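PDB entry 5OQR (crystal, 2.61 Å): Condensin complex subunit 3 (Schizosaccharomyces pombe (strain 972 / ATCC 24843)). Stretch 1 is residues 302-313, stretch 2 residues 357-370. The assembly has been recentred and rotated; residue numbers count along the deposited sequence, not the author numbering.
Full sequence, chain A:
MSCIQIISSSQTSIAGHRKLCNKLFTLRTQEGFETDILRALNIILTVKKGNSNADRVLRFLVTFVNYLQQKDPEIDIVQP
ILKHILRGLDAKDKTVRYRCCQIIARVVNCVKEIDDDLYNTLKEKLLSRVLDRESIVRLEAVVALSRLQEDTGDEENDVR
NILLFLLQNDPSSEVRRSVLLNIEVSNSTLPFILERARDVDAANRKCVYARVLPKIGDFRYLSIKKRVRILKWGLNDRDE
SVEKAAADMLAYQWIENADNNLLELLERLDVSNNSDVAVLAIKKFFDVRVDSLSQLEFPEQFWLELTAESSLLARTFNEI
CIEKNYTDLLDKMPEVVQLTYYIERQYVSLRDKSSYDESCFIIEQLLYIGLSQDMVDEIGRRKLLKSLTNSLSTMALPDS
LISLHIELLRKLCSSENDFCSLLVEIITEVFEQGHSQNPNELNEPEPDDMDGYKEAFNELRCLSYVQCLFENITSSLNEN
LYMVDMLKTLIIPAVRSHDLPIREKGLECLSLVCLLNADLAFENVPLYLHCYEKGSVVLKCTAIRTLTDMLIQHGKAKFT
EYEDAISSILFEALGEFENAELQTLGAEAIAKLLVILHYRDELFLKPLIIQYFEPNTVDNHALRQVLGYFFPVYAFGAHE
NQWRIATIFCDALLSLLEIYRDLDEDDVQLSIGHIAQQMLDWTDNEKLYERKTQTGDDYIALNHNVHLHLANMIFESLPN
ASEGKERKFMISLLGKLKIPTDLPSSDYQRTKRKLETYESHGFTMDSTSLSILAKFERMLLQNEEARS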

ATOM      1  N   PHE A 302       0.528  25.382 -29.793  1.00 55.81           N
ATOM      2  CA  PHE A 302       0.283  24.564 -28.610  1.00 44.04           C
ATOM      3  C   PHE A 302       0.186  25.421 -27.355  1.00 43.99           C
ATOM      4  O   PHE A 302      -0.665  25.180 -26.492  1.00 44.17           O
ATOM      5  CB  PHE A 302       1.396  23.525 -28.469  1.00 48.85           C
ATOM      6  CG  PHE A 302       1.289  22.677 -27.234  1.00 37.61           C
ATOM      7  CD1 PHE A 302       0.664  21.445 -27.278  1.00 30.80           C
ATOM      8  CD2 PHE A 302       1.826  23.107 -26.031  1.00 35.76           C
ATOM      9  CE1 PHE A 302       0.569  20.662 -26.147  1.00 35.63           C
ATOM     10  CE2 PHE A 302       1.730  22.332 -24.898  1.00 37.16           C
ATOM     11  CZ  PHE A 302       1.106  21.106 -24.956  1.00 36.26           C
ATOM     12  N   TRP A 303       1.048  26.431 -27.236  1.00 40.42           N
ATOM     13  CA  TRP A 303       1.117  27.235 -26.022  1.00 42.49           C
ATOM     14  C   TRP A 303       0.072  28.338 -25.976  1.00 41.42           C
ATOM     15  O   TRP A 303      -0.214  28.851 -24.889  1.00 40.89           O
ATOM     16  CB  TRP A 303       2.514  27.839 -25.886  1.00 41.84           C
ATOM     17  CG  TRP A 303       3.573  26.797 -25.884  1.00 40.25           C
ATOM     18  CD1 TRP A 303       4.305  26.367 -26.949  1.00 39.73           C
ATOM     19  CD2 TRP A 303       4.009  26.027 -24.760  1.00 41.82           C
ATOM     20  NE1 TRP A 303       5.177  25.383 -26.557  1.00 39.93           N
ATOM     21  CE2 TRP A 303       5.014  25.155 -25.217  1.00 39.78           C
ATOM     22  CE3 TRP A 303       3.649  25.995 -23.410  1.00 38.28           C
ATOM     23  CZ2 TRP A 303       5.661  24.257 -24.372  1.00 32.47           C
ATOM     24  CZ3 TRP A 303       4.298  25.106 -22.573  1.00 31.60           C
ATOM     25  CH2 TRP A 303       5.292  24.252 -23.057  1.00 27.37           C
ATOM     26  N   LEU A 304      -0.501  28.716 -27.116  1.00 46.26           N
ATOM     27  CA  LEU A 304      -1.533  29.743 -27.143  1.00 47.47           C
ATOM     28  C   LEU A 304      -2.932  29.181 -26.936  1.00 42.72           C
ATOM     29  O   LEU A 304      -3.858  29.949 -26.654  1.00 47.79           O
ATOM     30  CB  LEU A 304      -1.485  30.502 -28.471  1.00 48.42           C
ATOM     31  CG  LEU A 304      -0.117  31.068 -28.857  1.00 45.04           C
ATOM     32  CD1 LEU A 304      -0.184  31.740 -30.216  1.00 47.44           C
ATOM     33  CD2 LEU A 304       0.396  32.036 -27.805  1.00 42.09           C
ATOM     34  N   GLU A 305      -3.102  27.870 -27.065  1.00 44.32           N
ATOM     35  CA  GLU A 305      -4.379  27.199 -26.865  1.00 45.96           C
ATOM     36  C   GLU A 305      -4.274  26.160 -25.754  1.00 46.35           C
ATOM     37  O   GLU A 305      -4.787  25.047 -25.867  1.00 46.92           O
ATOM     38  CB  GLU A 305      -4.850  26.549 -28.163  1.00 55.66           C
ATOM     39  CG  GLU A 305      -5.126  27.530 -29.286  1.00 77.03           C
ATOM     40  CD  GLU A 305      -5.313  26.841 -30.624  1.00 94.96           C
ATOM     41  OE1 GLU A 305      -4.554  27.151 -31.566  1.00100.38           O
ATOM     42  OE2 GLU A 305      -6.212  25.980 -30.730  1.00 93.17           O
ATOM     43  N   LEU A 306      -3.604  26.518 -24.663  1.00 43.08           N
ATOM     44  CA  LEU A 306      -3.356  25.567 -23.591  1.00 40.40           C
ATOM     45  C   LEU A 306      -4.650  25.165 -22.894  1.00 36.41           C
ATOM     46  O   LEU A 306      -5.580  25.959 -22.740  1.00 39.46           O
ATOM     47  CB  LEU A 306      -2.384  26.153 -22.567  1.00 34.11           C
ATOM     48  CG  LEU A 306      -0.905  26.145 -22.954  1.00 37.69           C
ATOM     49  CD1 LEU A 306      -0.097  26.971 -21.973  1.00 37.25           C
ATOM     50  CD2 LEU A 306      -0.363  24.726 -23.016  1.00 37.70           C
ATOM     51  N   THR A 307      -4.697  23.908 -22.475  1.00 36.50           N
ATOM     52  CA  THR A 307      -5.777  23.357 -21.672  1.00 36.52           C
ATOM     53  C   THR A 307      -5.182  22.768 -20.397  1.00 33.78           C
ATOM     54  O   THR A 307      -3.964  22.733 -20.213  1.00 31.35           O
ATOM     55  CB  THR A 307      -6.561  22.292 -22.444  1.00 37.28           C
ATOM     56  OG1 THR A 307      -5.780  21.096 -22.551  1.00 39.27           O
ATOM     57  CG2 THR A 307      -6.919  22.785 -23.836  1.00 39.28           C
ATOM     58  N   ALA A 308      -6.055  22.304 -19.505  1.00 34.80           N
ATOM     59  CA  ALA A 308      -5.581  21.635 -18.299  1.00 36.48           C
ATOM     60  C   ALA A 308      -4.775  20.393 -18.652  1.00 33.37           C
ATOM     61  O   ALA A 308      -3.682  20.173 -18.122  1.00 32.76           O
ATOM     62  CB  ALA A 308      -6.762  21.278 -17.399  1.00 38.50           C
ATOM     63  N   GLU A 309      -5.300  19.571 -19.562  1.00 36.59           N
ATOM     64  CA  GLU A 309      -4.593  18.361 -19.968  1.00 36.21           C
ATOM     65  C   GLU A 309      -3.384  18.699 -20.826  1.00 35.45           C
ATOM     66  O   GLU A 309      -2.312  18.104 -20.664  1.00 30.99           O
ATOM     67  CB  GLU A 309      -5.536  17.428 -20.725  1.00 39.40           C
ATOM     68  CG  GLU A 309      -6.762  16.993 -19.938  1.00 45.19           C
ATOM     69  CD  GLU A 309      -7.869  18.035 -19.935  1.00 43.95           C
ATOM     70  OE1 GLU A 309      -7.673  19.113 -20.534  1.00 42.66           O
ATOM     71  OE2 GLU A 309      -8.933  17.777 -19.333  1.00 43.19           O
ATOM     72  N   SER A 310      -3.542  19.650 -21.748  1.00 32.87           N
ATOM     73  CA  SER A 310      -2.439  20.033 -22.620  1.00 30.58           C
ATOM     74  C   SER A 310      -1.274  20.599 -21.818  1.00 32.64           C
ATOM     75  O   SER A 310      -0.110  20.300 -22.108  1.00 31.69           O
ATOM     76  CB  SER A 310      -2.939  21.044 -23.651  1.00 40.24           C
ATOM     77  OG  SER A 310      -1.904  21.903 -24.084  1.00 40.92           O
ATOM     78  N   SER A 311      -1.564  21.407 -20.798  1.00 34.15           N
ATOM     79  CA  SER A 311      -0.493  22.013 -20.012  1.00 34.45           C
ATOM     80  C   SER A 311       0.181  20.984 -19.114  1.00 27.84           C
ATOM     81  O   SER A 311       1.401  21.022 -18.923  1.00 26.97           O
ATOM     82  CB  SER A 311      -1.042  23.172 -19.183  1.00 29.23           C
ATOM     83  OG  SER A 311      -1.955  22.714 -18.203  1.00 33.36           O
ATOM     84  N   LEU A 312      -0.598  20.059 -18.549  1.00 30.73           N
ATOM     85  CA  LEU A 312      -0.016  19.016 -17.714  1.00 31.12           C
ATOM     86  C   LEU A 312       0.909  18.120 -18.525  1.00 31.38           C
ATOM     87  O   LEU A 312       1.942  17.664 -18.023  1.00 31.97           O
ATOM     88  CB  LEU A 312      -1.122  18.186 -17.067  1.00 34.11           C
ATOM     89  CG  LEU A 312      -0.654  17.091 -16.107  1.00 21.04           C
ATOM     90  CD1 LEU A 312      -0.140  17.695 -14.820  1.00 30.56           C
ATOM     91  CD2 LEU A 312      -1.778  16.129 -15.831  1.00 26.08           C
ATOM     92  N   LEU A 313       0.554  17.854 -19.782  1.00 34.74           N
ATOM     93  CA  LEU A 313       1.395  17.011 -20.626  1.00 35.09           C
ATOM     94  C   LEU A 313       2.759  17.646 -20.858  1.00 35.30           C
ATOM     95  O   LEU A 313       3.784  16.957 -20.830  1.00 35.46           O
ATOM     96  CB  LEU A 313       0.696  16.747 -21.960  1.00 35.28           C
ATOM     97  CG  LEU A 313       1.497  15.928 -22.972  1.00 35.97           C
ATOM     98  CD1 LEU A 313       1.829  14.548 -22.419  1.00 29.92           C
ATOM     99  CD2 LEU A 313       0.732  15.821 -24.277  1.00 34.61           C
ATOM    100  N   ASP A 357     -10.923  28.211 -13.015  1.00 51.75           N
ATOM    101  CA  ASP A 357     -10.333  27.019 -12.413  1.00 44.12           C
ATOM    102  C   ASP A 357      -9.305  26.382 -13.338  1.00 36.81           C
ATOM    103  O   ASP A 357      -8.259  25.908 -12.880  1.00 38.92           O
ATOM    104  CB  ASP A 357     -11.428  26.014 -12.060  1.00 57.52           C
ATOM    105  CG  ASP A 357     -12.279  26.464 -10.886  1.00 60.46           C
ATOM    106  OD1 ASP A 357     -11.795  27.280 -10.075  1.00 67.25           O
ATOM    107  OD2 ASP A 357     -13.432  25.997 -10.773  1.00 64.21           O
ATOM    108  N   GLU A 358      -9.579  26.357 -14.642  1.00 36.29           N
ATOM    109  CA  GLU A 358      -8.636  25.747 -15.572  1.00 41.05           C
ATOM    110  C   GLU A 358      -7.362  26.573 -15.689  1.00 39.13           C
ATOM    111  O   GLU A 358      -6.261  26.015 -15.764  1.00 37.77           O
ATOM    112  CB  GLU A 358      -9.283  25.577 -16.945  1.00 46.04           C
ATOM    113  CG  GLU A 358      -8.681  24.440 -17.756  1.00 51.84           C
ATOM    114  CD  GLU A 358      -8.922  24.580 -19.245  1.00 60.70           C
ATOM    115  OE1 GLU A 358      -9.211  25.703 -19.706  1.00 73.48           O
ATOM    116  OE2 GLU A 358      -8.817  23.559 -19.957  1.00 58.38           O
ATOM    117  N   SER A 359      -7.488  27.901 -15.705  1.00 33.73           N
ATOM    118  CA  SER A 359      -6.312  28.751 -15.861  1.00 34.35           C
ATOM    119  C   SER A 359      -5.392  28.651 -14.653  1.00 30.21           C
ATOM    120  O   SER A 359      -4.166  28.700 -14.797  1.00 28.93           O
ATOM    121  CB  SER A 359      -6.737  30.202 -16.093  1.00 39.99           C
ATOM    122  OG  SER A 359      -7.193  30.389 -17.419  1.00 43.68           O
ATOM    123  N   CYS A 360      -5.959  28.524 -13.454  1.00 35.09           N
ATOM    124  CA  CYS A 360      -5.134  28.289 -12.274  1.00 35.41           C
ATOM    125  C   CYS A 360      -4.297  27.028 -12.439  1.00 31.12           C
ATOM    126  O   CYS A 360      -3.106  27.015 -12.110  1.00 30.64           O
ATOM    127  CB  CYS A 360      -6.012  28.184 -11.029  1.00 34.16           C
ATOM    128  SG  CYS A 360      -6.757  29.734 -10.515  1.00 40.54           S
ATOM    129  N   PHE A 361      -4.903  25.961 -12.961  1.00 30.02           N
ATOM    130  CA  PHE A 361      -4.167  24.725 -13.194  1.00 33.57           C
ATOM    131  C   PHE A 361      -3.110  24.909 -14.274  1.00 31.69           C
ATOM    132  O   PHE A 361      -1.987  24.410 -14.140  1.00 30.67           O
ATOM    133  CB  PHE A 361      -5.141  23.611 -13.572  1.00 41.15           C
ATOM    134  CG  PHE A 361      -4.508  22.255 -13.664  1.00 38.59           C
ATOM    135  CD1 PHE A 361      -4.144  21.567 -12.519  1.00 42.22           C
ATOM    136  CD2 PHE A 361      -4.285  21.662 -14.894  1.00 37.43           C
ATOM    137  CE1 PHE A 361      -3.563  20.321 -12.600  1.00 38.01           C
ATOM    138  CE2 PHE A 361      -3.706  20.413 -14.979  1.00 35.88           C
ATOM    139  CZ  PHE A 361      -3.344  19.742 -13.832  1.00 33.75           C
ATOM    140  N   ILE A 362      -3.448  25.625 -15.349  1.00 27.02           N
ATOM    141  CA  ILE A 362      -2.491  25.856 -16.429  1.00 24.31           C
ATOM    142  C   ILE A 362      -1.303  26.663 -15.922  1.00 27.19           C
ATOM    143  O   ILE A 362      -0.143  26.315 -16.168  1.00 25.45           O
ATOM    144  CB  ILE A 362      -3.185  26.557 -17.612  1.00 25.91           C
ATOM    145  CG1 ILE A 362      -4.253  25.643 -18.211  1.00 28.51           C
ATOM    146  CG2 ILE A 362      -2.172  26.950 -18.683  1.00 26.63           C
ATOM    147  CD1 ILE A 362      -5.208  26.344 -19.149  1.00 35.26           C
ATOM    148  N   ILE A 363      -1.576  27.763 -15.218  1.00 29.53           N
ATOM    149  CA  ILE A 363      -0.498  28.580 -14.666  1.00 27.49           C
ATOM    150  C   ILE A 363       0.366  27.748 -13.730  1.00 30.91           C
ATOM    151  O   ILE A 363       1.596  27.866 -13.725  1.00 33.75           O
ATOM    152  CB  ILE A 363      -1.083  29.818 -13.959  1.00 25.76           C
ATOM    153  CG1 ILE A 363      -1.730  30.750 -14.986  1.00 30.11           C
ATOM    154  CG2 ILE A 363      -0.002  30.564 -13.174  1.00 27.49           C
ATOM    155  CD1 ILE A 363      -2.607  31.823 -14.381  1.00 34.64           C
ATOM    156  N   GLU A 364      -0.265  26.895 -12.923  1.00 31.39           N
ATOM    157  CA  GLU A 364       0.476  25.999 -12.042  1.00 27.45           C
ATOM    158  C   GLU A 364       1.494  25.177 -12.827  1.00 24.89           C
ATOM    159  O   GLU A 364       2.663  25.081 -12.443  1.00 23.49           O
ATOM    160  CB  GLU A 364      -0.505  25.090 -11.306  1.00 31.03           C
ATOM    161  CG  GLU A 364       0.118  24.216 -10.245  1.00 42.89           C
ATOM    162  CD  GLU A 364      -0.924  23.429  -9.474  1.00 55.93           C
ATOM    163  OE1 GLU A 364      -0.657  22.261  -9.120  1.00 55.48           O
ATOM    164  OE2 GLU A 364      -2.019  23.979  -9.234  1.00 62.05           O
ATOM    165  N   GLN A 365       1.065  24.587 -13.942  1.00 26.42           N
ATOM    166  CA  GLN A 365       1.974  23.776 -14.744  1.00 30.51           C
ATOM    167  C   GLN A 365       3.115  24.611 -15.307  1.00 31.46           C
ATOM    168  O   GLN A 365       4.263  24.154 -15.352  1.00 30.77           O
ATOM    169  CB  GLN A 365       1.202  23.088 -15.872  1.00 33.77           C
ATOM    170  CG  GLN A 365       0.072  22.188 -15.396  1.00 29.85           C
ATOM    171  CD  GLN A 365       0.485  21.296 -14.242  1.00 31.85           C
ATOM    172  OE1 GLN A 365       1.561  20.704 -14.256  1.00 30.51           O
ATOM    173  NE2 GLN A 365      -0.365  21.209 -13.226  1.00 34.10           N
ATOM    174  N   LEU A 366       2.826  25.839 -15.742  1.00 35.73           N
ATOM    175  CA  LEU A 366       3.869  26.679 -16.321  1.00 26.70           C
ATOM    176  C   LEU A 366       4.894  27.086 -15.272  1.00 27.02           C
ATOM    177  O   LEU A 366       6.091  27.174 -15.566  1.00 26.71           O
ATOM    178  CB  LEU A 366       3.244  27.914 -16.971  1.00 28.82           C
ATOM    179  CG  LEU A 366       2.310  27.665 -18.157  1.00 29.67           C
ATOM    180  CD1 LEU A 366       1.779  28.983 -18.690  1.00 28.41           C
ATOM    181  CD2 LEU A 366       3.013  26.892 -19.261  1.00 37.04           C
ATOM    182  N   LEU A 367       4.448  27.342 -14.044  1.00 24.98           N
ATOM    183  CA  LEU A 367       5.387  27.653 -12.973  1.00 23.66           C
ATOM    184  C   LEU A 367       6.288  26.462 -12.669  1.00 28.52           C
ATOM    185  O   LEU A 367       7.476  26.635 -12.376  1.00 26.94           O
ATOM    186  CB  LEU A 367       4.624  28.085 -11.723  1.00 25.78           C
ATOM    187  CG  LEU A 367       3.914  29.434 -11.820  1.00 27.36           C
ATOM    188  CD1 LEU A 367       2.932  29.613 -10.676  1.00 29.56           C
ATOM    189  CD2 LEU A 367       4.929  30.563 -11.830  1.00 29.65           C
ATOM    190  N   TYR A 368       5.741  25.245 -12.729  1.00 27.67           N
ATOM    191  CA  TYR A 368       6.562  24.059 -12.518  1.00 27.46           C
ATOM    192  C   TYR A 368       7.638  23.942 -13.587  1.00 28.43           C
ATOM    193  O   TYR A 368       8.792  23.620 -13.283  1.00 35.43           O
ATOM    194  CB  TYR A 368       5.689  22.802 -12.507  1.00 30.08           C
ATOM    195  CG  TYR A 368       5.032  22.513 -11.178  1.00 26.27           C
ATOM    196  CD1 TYR A 368       5.778  22.455 -10.011  1.00 26.32           C
ATOM    197  CD2 TYR A 368       3.665  22.299 -11.089  1.00 31.58           C
ATOM    198  CE1 TYR A 368       5.185  22.192  -8.795  1.00 27.56           C
ATOM    199  CE2 TYR A 368       3.061  22.038  -9.880  1.00 32.25           C
ATOM    200  CZ  TYR A 368       3.826  21.985  -8.735  1.00 36.24           C
ATOM    201  OH  TYR A 368       3.230  21.725  -7.523  1.00 48.27           O
ATOM    202  N   ILE A 369       7.278  24.192 -14.845  1.00 27.53           N
ATOM    203  CA  ILE A 369       8.277  24.207 -15.908  1.00 30.76           C
ATOM    204  C   ILE A 369       9.331  25.264 -15.622  1.00 31.30           C
ATOM    205  O   ILE A 369      10.526  25.046 -15.847  1.00 35.36           O
ATOM    206  CB  ILE A 369       7.603  24.434 -17.273  1.00 26.31           C
ATOM    207  CG1 ILE A 369       6.626  23.296 -17.576  1.00 31.10           C
ATOM    208  CG2 ILE A 369       8.649  24.529 -18.376  1.00 31.19           C
ATOM    209  CD1 ILE A 369       5.689  23.580 -18.722  1.00 30.90           C
ATOM    210  N   GLY A 370       8.908  26.420 -15.112  1.00 33.25           N
ATOM    211  CA  GLY A 370       9.855  27.488 -14.841  1.00 31.73           C
ATOM    212  C   GLY A 370      10.777  27.168 -13.683  1.00 29.33           C
ATOM    213  O   GLY A 370      11.966  27.490 -13.719  1.00 35.73           O
TER

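What does Glu-358 do at the start of the contact? Its CA-to-CB bond runs sideways to the other stretch, but the extended side chain (chi1 and chi2 both t) brings the carboxylate to the beginning of the helix that starts at Ala-308. There Ala-308 N donates a hydrogen bond to Glu-358 OE2 at 3.1 Å, with an N-H...acceptor angle of 154°. The first amides of a helix have no carbonyl from a preceding turn to bind, so an acceptor from a neighbouring helix is useful here. Thr-307, at the N-cap position, supplies another from within its own stretch: its OG1 accepts from Ser-310 N at 2.8 Å. Two side chains, one from each stretch, thus serve amides of the same first turn.

How does Phe-361 fit against a helix with so small a residue at its start? Its CB points toward stretch 1, and the ring lies beside Ala-308, whose CB is 3.5 Å from Phe-361 CD2. The carbonyl of Ala-308 meets the ring at its edge, near the ring plane, with Ala-308 O 3.2 Å from Phe-361 CE2; this places the oxygen by the weakly positive rim of C-H groups. One turn further along stretch 1, Leu-312 CD1 packs at 3.9 Å from Phe-361 CZ.

Why do the backbones come so close around Ile-362? The two helices run nearly parallel, 9° apart, with an axial closest approach of 8.7 Å, and the CA atoms of Ala-308 and Ile-362 are 5.6 Å apart. Small side chains line this part of stretch 1: Ser-311 points toward stretch 2, and its OG lies 3.6 Å from Ile-362 CA. Ile-362 also covers the turn before the helix, with its CG1 3.5 Å from Thr-307 O and its CG2 3.9 Å from Leu-306 CD1.

What continues the contact beyond Ile-362? Gln-365 points toward stretch 1, and its CG is 3.5 Å from Ser-311 OG. Its OE1 lies 3.5 Å from Leu-312 CD1, a van der Waals contact, while that oxygen is hydrogen-bonded to a residue just outside the stretches. Leu-366 then reaches back to the earlier part of stretch 1, its CD2 lying 4.1 Å from Leu-306 CD1 and 4.0 Å from Trp-303 CZ3. A looser contact, Ile-369 CD1 to Trp-303 CZ3 at 4.4 Å, ends the sequence; both aliphatic side chains meet the indole at its edge.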